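Local coordinates for protein tRNA (guanine(26)-N(2))-dimethyltransferase (Pyrococcus horikoshii, PDB 2DUL) that probably dimethylates the N2 atom of guanine 26 in a number of tRNAs, using S-adenosyl-L-methionine as methyl donor, at residues A[322-336]-A[365-377]. Numbering follows the deposited sequence.
Sequences YDTHAIGRRLKIETK and SAPYEVFIETIKR
Thr335 O lies over one face of the Arg377 guanidinium, 2.9 Å from Arg377 CZ, with angles too poor for a hydrogen bond, probably an electrostatic approach. The same guanidinium presents its edge to Glu334, where Glu334 OE1 and Arg377 NH2 form a long salt bridge of 3.5 Å. Backbone bonds fix this corner, flanking a single bridge of Thr335 with Lys376: Arg377 N donates to Glu334 O at 3.1 Å and Lys336 N to Ile375 O at 2.9 Å. Lys336 then runs extended to a weak bond from NZ to Thr374 O and to a water that also bonds Glu373 O and Lys376 O, so the ammonium and water serve carbonyls at the C-terminal end of helix 368-375.

Away from this polar end, helices 324-331 and 368-375 cross nearly perpendicularly (88°). Ile327 is a knob among Tyr368, Phe371, Ile372 and Ile375, its CG2 3.5 Å from Ile372 CD1. Tyr322 CB makes a CH-pi contact over one face of Phe371, 3.4 Å from Phe371 CE2, while Ile375 CG2 covers the opposite face; Phe371 CG, anti to the backbone N (chi1 -176°), carries the ring between them. Tyr368 turns an edge to the Tyr322 face, Tyr368 CD1 to Tyr322 CE1 3.7 Å, in an offset edge-to-face pair, and the Tyr368 hydroxyl bonds Thr256 O. With an alanine in place of Tyr322 the ring would be gone, which would probably leave the Tyr368 edge without its aromatic face and open a gap beside Phe371.

Helix order and the three-stranded sheet are consistent with a winged-helix-like domain, to whose core helix 368-375 is attached, Phe371 and Ile375 also touching Ile341 of helix 338-347: aromatic and aliphatic contacts supply the buried adhesion, while main-chain bonds, with a long salt bridge and a weak lysine bond beside them, hold the C-terminal end.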
loop_
_atom_site.group_PDB
_atom_site.type_symbol
_atom_site.label_atom_id
_atom_site.label_comp_id
_atom_site.label_asym_id
_atom_site.label_seq_id
_atom_site.Cartn_x
_atom_site.Cartn_y
_atom_site.Cartn_z
ATOM N N TYR A 322 8.669 -7.798 -17.628
ATOM C CA TYR A 322 8.255 -8.445 -18.864
ATOM C C TYR A 322 7.474 -9.702 -18.506
ATOM O O TYR A 322 7.965 -10.556 -17.773
ATOM C CB TYR A 322 9.478 -8.804 -19.719
ATOM C CG TYR A 322 10.298 -7.597 -20.135
ATOM C CD1 TYR A 322 9.723 -6.559 -20.868
ATOM C CD2 TYR A 322 11.638 -7.475 -19.764
ATOM C CE1 TYR A 322 10.460 -5.426 -21.218
ATOM C CE2 TYR A 322 12.383 -6.345 -20.111
ATOM C CZ TYR A 322 11.787 -5.326 -20.835
ATOM O OH TYR A 322 12.513 -4.200 -21.170
ATOM N N ASP A 323 6.250 -9.798 -19.011
ATOM C CA ASP A 323 5.403 -10.957 -18.742
ATOM C C ASP A 323 5.625 -11.964 -19.868
ATOM O O ASP A 323 5.198 -11.744 -20.997
ATOM C CB ASP A 323 3.939 -10.525 -18.683
ATOM C CG ASP A 323 3.026 -11.629 -18.179
ATOM O OD1 ASP A 323 2.834 -12.627 -18.909
ATOM O OD2 ASP A 323 2.513 -11.496 -17.045
ATOM N N THR A 324 6.306 -13.061 -19.553
ATOM C CA THR A 324 6.615 -14.089 -20.543
ATOM C C THR A 324 5.389 -14.602 -21.292
ATOM O O THR A 324 5.436 -14.826 -22.500
ATOM C CB THR A 324 7.330 -15.291 -19.890
ATOM O OG1 THR A 324 8.475 -14.828 -19.159
ATOM C CG2 THR A 324 7.796 -16.267 -20.958
ATOM N N HIS A 325 4.290 -14.788 -20.574
ATOM C CA HIS A 325 3.071 -15.282 -21.199
ATOM C C HIS A 325 2.467 -14.259 -22.162
ATOM O O HIS A 325 2.266 -14.549 -23.342
ATOM C CB HIS A 325 2.052 -15.663 -20.125
ATOM C CG HIS A 325 0.810 -16.290 -20.674
ATOM N ND1 HIS A 325 -0.195 -15.558 -21.268
ATOM C CD2 HIS A 325 0.432 -17.587 -20.763
ATOM C CE1 HIS A 325 -1.139 -16.377 -21.698
ATOM N NE2 HIS A 325 -0.782 -17.614 -21.405
ATOM N N ALA A 326 2.191 -13.059 -21.662
ATOM C CA ALA A 326 1.601 -12.009 -22.488
ATOM C C ALA A 326 2.459 -11.662 -23.706
ATOM O O ALA A 326 1.937 -11.483 -24.805
ATOM C CB ALA A 326 1.353 -10.757 -21.646
ATOM N N ILE A 327 3.771 -11.561 -23.511
ATOM C CA ILE A 327 4.663 -11.231 -24.615
ATOM C C ILE A 327 4.628 -12.339 -25.660
ATOM O O ILE A 327 4.685 -12.073 -26.861
ATOM C CB ILE A 327 6.111 -11.007 -24.127
ATOM C CG1 ILE A 327 6.169 -9.732 -23.276
ATOM C CG2 ILE A 327 7.056 -10.891 -25.318
ATOM C CD1 ILE A 327 7.553 -9.385 -22.742
ATOM N N GLY A 328 4.530 -13.581 -25.200
ATOM C CA GLY A 328 4.451 -14.695 -26.126
ATOM C C GLY A 328 3.220 -14.547 -27.009
ATOM O O GLY A 328 3.286 -14.772 -28.221
ATOM N N ARG A 329 2.094 -14.161 -26.413
ATOM C CA ARG A 329 0.860 -13.989 -27.181
ATOM C C ARG A 329 0.920 -12.784 -28.119
ATOM O O ARG A 329 0.422 -12.843 -29.246
ATOM C CB ARG A 329 -0.346 -13.843 -26.244
ATOM C CG ARG A 329 -0.610 -15.059 -25.375
ATOM C CD ARG A 329 -1.890 -14.915 -24.559
ATOM N NE ARG A 329 -3.095 -14.937 -25.388
ATOM C CZ ARG A 329 -3.638 -13.864 -25.952
ATOM N NH1 ARG A 329 -3.089 -12.671 -25.775
ATOM N NH2 ARG A 329 -4.729 -13.985 -26.699
ATOM N N ARG A 330 1.528 -11.693 -27.658
ATOM C CA ARG A 330 1.636 -10.486 -28.474
ATOM C C ARG A 330 2.536 -10.701 -29.688
ATOM O O ARG A 330 2.177 -10.332 -30.807
ATOM C CB ARG A 330 2.169 -9.315 -27.635
ATOM C CG ARG A 330 1.218 -8.845 -26.537
ATOM C CD ARG A 330 1.771 -7.636 -25.780
ATOM N NE ARG A 330 0.911 -7.254 -24.658
ATOM C CZ ARG A 330 -0.271 -6.651 -24.776
ATOM N NH1 ARG A 330 -0.755 -6.340 -25.973
ATOM N NH2 ARG A 330 -0.983 -6.373 -23.690
ATOM N N LEU A 331 3.701 -11.300 -29.466
ATOM C CA LEU A 331 4.650 -11.553 -30.547
ATOM C C LEU A 331 4.299 -12.803 -31.355
ATOM O O LEU A 331 4.790 -12.985 -32.472
ATOM C CB LEU A 331 6.069 -11.699 -29.982
ATOM C CG LEU A 331 6.696 -10.449 -29.356
ATOM C CD1 LEU A 331 8.045 -10.804 -28.745
ATOM C CD2 LEU A 331 6.856 -9.364 -30.417
ATOM N N LYS A 332 3.449 -13.656 -30.790
ATOM C CA LYS A 332 3.054 -14.899 -31.445
ATOM C C LYS A 332 4.253 -15.832 -31.526
ATOM O O LYS A 332 4.601 -16.329 -32.599
ATOM C CB LYS A 332 2.516 -14.629 -32.855
ATOM C CG LYS A 332 1.293 -13.729 -32.892
ATOM C CD LYS A 332 0.129 -14.345 -32.135
ATOM C CE LYS A 332 -1.086 -13.427 -32.154
ATOM N NZ LYS A 332 -1.523 -13.130 -33.549
ATOM N N ILE A 333 4.892 -16.054 -30.386
ATOM C CA ILE A 333 6.042 -16.942 -30.328
ATOM C C ILE A 333 5.898 -17.880 -29.140
ATOM O O ILE A 333 5.108 -17.627 -28.229
ATOM C CB ILE A 333 7.369 -16.158 -30.165
ATOM C CG1 ILE A 333 7.331 -15.332 -28.877
ATOM C CG2 ILE A 333 7.601 -15.265 -31.375
ATOM C CD1 ILE A 333 8.635 -14.611 -28.563
ATOM N N GLU A 334 6.653 -18.971 -29.169
ATOM C CA GLU A 334 6.654 -19.936 -28.081
ATOM C C GLU A 334 7.752 -19.473 -27.130
ATOM O O GLU A 334 8.777 -18.953 -27.574
ATOM C CB GLU A 334 6.976 -21.333 -28.610
ATOM C CG GLU A 334 5.889 -21.921 -29.498
ATOM C CD GLU A 334 4.706 -22.449 -28.707
ATOM O OE1 GLU A 334 4.181 -21.711 -27.843
ATOM O OE2 GLU A 334 4.299 -23.607 -28.955
ATOM N N THR A 335 7.542 -19.660 -25.830
ATOM C CA THR A 335 8.522 -19.232 -24.837
ATOM C C THR A 335 8.954 -20.328 -23.867
ATOM O O THR A 335 8.259 -21.330 -23.680
ATOM C CB THR A 335 7.978 -18.067 -23.998
ATOM O OG1 THR A 335 6.850 -18.519 -23.239
ATOM C CG2 THR A 335 7.551 -16.918 -24.895
ATOM N N LYS A 336 10.108 -20.115 -23.244
ATOM C CA LYS A 336 10.649 -21.054 -22.271
ATOM C C LYS A 336 9.940 -20.794 -20.949
ATOM O O LYS A 336 9.119 -19.881 -20.851
ATOM C CB LYS A 336 12.153 -20.831 -22.108
ATOM C CG LYS A 336 12.938 -20.962 -23.403
ATOM C CD LYS A 336 14.398 -20.571 -23.217
ATOM C CE LYS A 336 15.163 -20.669 -24.530
ATOM N NZ LYS A 336 16.559 -20.160 -24.404
ATOM N N SER A 365 17.135 -6.272 -15.495
ATOM C CA SER A 365 17.884 -5.113 -15.959
ATOM C C SER A 365 18.120 -5.232 -17.464
ATOM O O SER A 365 18.474 -4.258 -18.128
ATOM C CB SER A 365 19.233 -5.042 -15.232
ATOM O OG SER A 365 19.979 -6.241 -15.418
ATOM N N ALA A 366 17.909 -6.429 -18.000
ATOM C CA ALA A 366 18.130 -6.685 -19.421
ATOM C C ALA A 366 17.241 -5.880 -20.361
ATOM O O ALA A 366 16.089 -5.595 -20.051
ATOM C CB ALA A 366 17.956 -8.174 -19.712
ATOM N N PRO A 367 17.783 -5.492 -21.526
ATOM C CA PRO A 367 17.014 -4.724 -22.511
ATOM C C PRO A 367 15.932 -5.647 -23.069
ATOM O O PRO A 367 16.092 -6.866 -23.064
ATOM C CB PRO A 367 18.056 -4.373 -23.574
ATOM C CG PRO A 367 19.355 -4.378 -22.809
ATOM C CD PRO A 367 19.200 -5.581 -21.922
ATOM N N TYR A 368 14.838 -5.068 -23.541
ATOM C CA TYR A 368 13.741 -5.843 -24.112
ATOM C C TYR A 368 14.203 -6.865 -25.157
ATOM O O TYR A 368 13.806 -8.030 -25.117
ATOM C CB TYR A 368 12.723 -4.897 -24.754
ATOM C CG TYR A 368 11.636 -5.610 -25.531
ATOM C CD1 TYR A 368 10.558 -6.209 -24.878
ATOM C CD2 TYR A 368 11.697 -5.697 -26.922
ATOM C CE1 TYR A 368 9.558 -6.882 -25.597
ATOM C CE2 TYR A 368 10.711 -6.363 -27.652
ATOM C CZ TYR A 368 9.648 -6.954 -26.987
ATOM O OH TYR A 368 8.690 -7.622 -27.714
ATOM N N GLU A 369 15.035 -6.431 -26.098
ATOM C CA GLU A 369 15.508 -7.329 -27.146
ATOM C C GLU A 369 16.296 -8.511 -26.605
ATOM O O GLU A 369 16.213 -9.614 -27.145
ATOM C CB GLU A 369 16.354 -6.569 -28.166
ATOM C CG GLU A 369 15.598 -5.493 -28.935
ATOM C CD GLU A 369 14.365 -6.019 -29.668
ATOM O OE1 GLU A 369 14.340 -7.209 -30.058
ATOM O OE2 GLU A 369 13.426 -5.223 -29.875
ATOM N N VAL A 370 17.067 -8.292 -25.546
ATOM C CA VAL A 370 17.831 -9.386 -24.956
ATOM C C VAL A 370 16.857 -10.359 -24.293
ATOM O O VAL A 370 17.044 -11.570 -24.352
ATOM C CB VAL A 370 18.831 -8.877 -23.902
ATOM C CG1 VAL A 370 19.416 -10.053 -23.128
ATOM C CG2 VAL A 370 19.945 -8.096 -24.585
ATOM N N PHE A 371 15.819 -9.821 -23.660
ATOM C CA PHE A 371 14.823 -10.664 -23.005
ATOM C C PHE A 371 14.142 -11.570 -24.029
ATOM O O PHE A 371 14.007 -12.771 -23.811
ATOM C CB PHE A 371 13.759 -9.804 -22.310
ATOM C CG PHE A 371 12.745 -10.603 -21.535
ATOM C CD1 PHE A 371 13.048 -11.095 -20.268
ATOM C CD2 PHE A 371 11.489 -10.875 -22.079
ATOM C CE1 PHE A 371 12.117 -11.848 -19.548
ATOM C CE2 PHE A 371 10.546 -11.629 -21.369
ATOM C CZ PHE A 371 10.860 -12.115 -20.102
ATOM N N ILE A 372 13.719 -10.980 -25.144
ATOM C CA ILE A 372 13.036 -11.720 -26.203
ATOM C C ILE A 372 13.901 -12.839 -26.769
ATOM O O ILE A 372 13.428 -13.960 -26.983
ATOM C CB ILE A 372 12.614 -10.781 -27.358
ATOM C CG1 ILE A 372 11.641 -9.723 -26.837
ATOM C CG2 ILE A 372 11.974 -11.585 -28.484
ATOM C CD1 ILE A 372 10.431 -10.291 -26.136
ATOM N N GLU A 373 15.168 -12.535 -27.017
ATOM C CA GLU A 373 16.074 -13.537 -27.554
ATOM C C GLU A 373 16.240 -14.662 -26.541
ATOM O O GLU A 373 16.420 -15.818 -26.911
ATOM C CB GLU A 373 17.436 -12.912 -27.875
ATOM C CG GLU A 373 18.408 -13.878 -28.550
ATOM C CD GLU A 373 19.675 -13.194 -29.042
ATOM O OE1 GLU A 373 20.460 -12.707 -28.199
ATOM O OE2 GLU A 373 19.882 -13.141 -30.277
ATOM N N THR A 374 16.160 -14.321 -25.259
ATOM C CA THR A 374 16.311 -15.312 -24.198
ATOM C C THR A 374 15.068 -16.179 -23.972
ATOM O O THR A 374 15.189 -17.351 -23.629
ATOM C CB THR A 374 16.667 -14.640 -22.863
ATOM O OG1 THR A 374 17.856 -13.857 -23.024
ATOM C CG2 THR A 374 16.891 -15.692 -21.784
ATOM N N ILE A 375 13.879 -15.613 -24.151
ATOM C CA ILE A 375 12.661 -16.395 -23.926
ATOM C C ILE A 375 12.282 -17.271 -25.116
ATOM O O ILE A 375 11.552 -18.250 -24.954
ATOM C CB ILE A 375 11.447 -15.498 -23.576
ATOM C CG1 ILE A 375 11.080 -14.610 -24.768
ATOM C CG2 ILE A 375 11.758 -14.661 -22.346
ATOM C CD1 ILE A 375 9.905 -13.681 -24.493
ATOM N N LYS A 376 12.773 -16.915 -26.302
ATOM C CA LYS A 376 12.486 -17.676 -27.517
ATOM C C LYS A 376 12.737 -19.159 -27.294
ATOM O O LYS A 376 13.877 -19.580 -27.123
ATOM C CB LYS A 376 13.365 -17.190 -28.672
ATOM C CG LYS A 376 12.894 -15.911 -29.336
ATOM C CD LYS A 376 11.703 -16.162 -30.250
ATOM C CE LYS A 376 12.081 -17.066 -31.419
ATOM N NZ LYS A 376 10.953 -17.261 -32.374
ATOM N N ARG A 377 11.669 -19.951 -27.301
ATOM C CA ARG A 377 11.800 -21.386 -27.097
ATOM C C ARG A 377 11.983 -22.095 -28.433
ATOM O O ARG A 377 13.099 -22.607 -28.675
ATOM C CB ARG A 377 10.563 -21.931 -26.374
ATOM C CG ARG A 377 10.640 -23.411 -26.022
ATOM C CD ARG A 377 9.561 -23.805 -25.018
ATOM N NE ARG A 377 8.209 -23.595 -25.533
ATOM C CZ ARG A 377 7.101 -23.789 -24.822
ATOM N NH1 ARG A 377 7.183 -24.196 -23.561
ATOM N NH2 ARG A 377 5.912 -23.576 -25.369
HETATM O O HOH W 1 16.262 -18.564 -26.836
#